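Hydrogenase expression/formation protein (hypb) (Archaeoglobus fulgidus, PDB 2WSM) probably binds and hydrolyses GTP as a G3E-family GTPase that dimerizes in a GTP-dependent manner, and probably helps deliver nickel during hydrogenase maturation. Local coordinates at residues Asn34-Ile39 / Asn131-Met136. Numbering follows the deposited sequence.
Sequences NIMGAI and NYRVVM
M36 and V134 bury the most surface where strand 31-37 runs parallel to strand 132-138, its neighbour in the central sheet of the nucleotide-binding domain. M36 N donates to V134 O over 2.7 Å. M36 O accepts from M136 N at 2.8 Å, so both polar backbone atoms of M36 are spent on the same partner strand. N34 repeats the pattern two residues earlier, giving its N-H to Y132 O and receiving V134 N at its carbonyl.

On the face shared by N34, M36, R133 and V135, the terminal methyl of M36 reaches across to the neighbouring strand. The bend at chi3 (-77°) brings M36 CE to 3.6 Å from R133 CG, against CG and CB of a side chain that lies alongside and points the same way; V135 CG2 is a looser neighbour of this methyl. The charged end of R133 leads on to a salt bridge with E130, which also accepts from N34 ND2.

On the other face, I35 CG2 rests 3.8 Å from M136 SD, while V134 packs against strand 158-162, and helix 43-54 covers I35 and M136. Past the ladder, a water accepts from A38 N (2.6 Å) and donates to M136 O. One face is thus apolar and the other mixes methyl contacts with polar ends engaged by E130, while four near-straight backbone bonds join the strand that leads into the probable P-loop, where G37 O meets K43 NZ, to its neighbour.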
# COMPACT_ATOMS: atom_id res chain seq x y z
N ASN A 34 3.83 -5.36 -14.70
CA ASN A 34 2.94 -4.84 -13.68
C ASN A 34 3.07 -3.32 -13.67
O ASN A 34 4.09 -2.78 -13.24
CB ASN A 34 3.35 -5.44 -12.33
CG ASN A 34 2.56 -4.89 -11.16
OD1 ASN A 34 1.59 -4.16 -11.34
ND2 ASN A 34 2.97 -5.26 -9.95
N ILE A 35 2.05 -2.62 -14.15
CA ILE A 35 2.14 -1.17 -14.27
C ILE A 35 1.38 -0.47 -13.16
O ILE A 35 0.15 -0.47 -13.14
CB ILE A 35 1.66 -0.64 -15.63
CG1 ILE A 35 2.50 -1.25 -16.75
CG2 ILE A 35 1.71 0.90 -15.67
CD1 ILE A 35 1.89 -1.11 -18.12
N MET A 36 2.14 0.13 -12.26
CA MET A 36 1.57 0.72 -11.05
C MET A 36 1.55 2.24 -11.14
O MET A 36 2.28 2.84 -11.93
CB MET A 36 2.36 0.25 -9.83
CG MET A 36 2.08 -1.18 -9.41
SD MET A 36 3.32 -1.86 -8.29
CE MET A 36 4.65 -2.21 -9.45
N GLY A 37 0.70 2.85 -10.33
CA GLY A 37 0.61 4.30 -10.30
C GLY A 37 -0.77 4.77 -9.89
O GLY A 37 -1.76 4.04 -10.01
N ALA A 38 -0.84 5.99 -9.39
CA ALA A 38 -2.09 6.55 -8.94
C ALA A 38 -3.04 6.72 -10.11
O ALA A 38 -2.62 6.74 -11.27
CB ALA A 38 -1.87 7.90 -8.24
N ILE A 39 -4.32 6.82 -9.82
CA ILE A 39 -5.28 7.12 -10.84
C ILE A 39 -4.88 8.49 -11.38
O ILE A 39 -4.45 9.36 -10.62
CB ILE A 39 -6.72 7.10 -10.28
CG1 ILE A 39 -7.75 6.96 -11.41
CG2 ILE A 39 -6.99 8.33 -9.42
CD1 ILE A 39 -9.16 6.64 -10.92
N ASN A 131 7.23 -10.21 -14.83
CA ASN A 131 8.63 -10.05 -15.22
C ASN A 131 9.23 -8.69 -14.81
O ASN A 131 10.38 -8.61 -14.39
CB ASN A 131 8.79 -10.23 -16.74
CG ASN A 131 8.26 -11.56 -17.24
OD1 ASN A 131 7.07 -11.87 -17.10
ND2 ASN A 131 9.14 -12.36 -17.84
N TYR A 132 8.45 -7.62 -14.96
CA TYR A 132 8.93 -6.28 -14.66
C TYR A 132 7.88 -5.40 -13.99
O TYR A 132 6.68 -5.56 -14.20
CB TYR A 132 9.43 -5.58 -15.93
CG TYR A 132 10.54 -6.34 -16.60
CD1 TYR A 132 10.26 -7.32 -17.55
CD2 TYR A 132 11.87 -6.10 -16.28
CE1 TYR A 132 11.27 -8.04 -18.15
CE2 TYR A 132 12.89 -6.81 -16.87
CZ TYR A 132 12.58 -7.78 -17.81
OH TYR A 132 13.59 -8.49 -18.42
N ARG A 133 8.35 -4.47 -13.17
CA ARG A 133 7.48 -3.54 -12.48
C ARG A 133 7.74 -2.13 -13.01
O ARG A 133 8.88 -1.67 -13.06
CB ARG A 133 7.75 -3.58 -10.98
CG ARG A 133 7.11 -4.76 -10.25
CD ARG A 133 8.12 -5.52 -9.40
NE ARG A 133 8.72 -6.60 -10.19
CZ ARG A 133 8.47 -7.89 -10.02
NH1 ARG A 133 7.64 -8.30 -9.06
NH2 ARG A 133 9.05 -8.79 -10.80
N VAL A 134 6.67 -1.46 -13.41
CA VAL A 134 6.77 -0.06 -13.77
C VAL A 134 5.92 0.76 -12.81
O VAL A 134 4.81 0.36 -12.43
CB VAL A 134 6.35 0.18 -15.24
CG1 VAL A 134 6.40 1.67 -15.58
CG2 VAL A 134 7.26 -0.61 -16.18
N VAL A 135 6.46 1.88 -12.38
CA VAL A 135 5.73 2.78 -11.51
C VAL A 135 5.65 4.13 -12.20
O VAL A 135 6.67 4.74 -12.50
CB VAL A 135 6.38 2.94 -10.12
CG1 VAL A 135 5.52 3.84 -9.24
CG2 VAL A 135 6.56 1.59 -9.45
N MET A 136 4.42 4.57 -12.46
CA MET A 136 4.17 5.81 -13.17
C MET A 136 3.70 6.89 -12.21
O MET A 136 2.85 6.64 -11.36
CB MET A 136 3.08 5.59 -14.23
CG MET A 136 3.49 4.65 -15.36
SD MET A 136 2.23 4.52 -16.64
CE MET A 136 2.22 6.18 -17.30
O HOH W 1 1.17 7.65 -9.23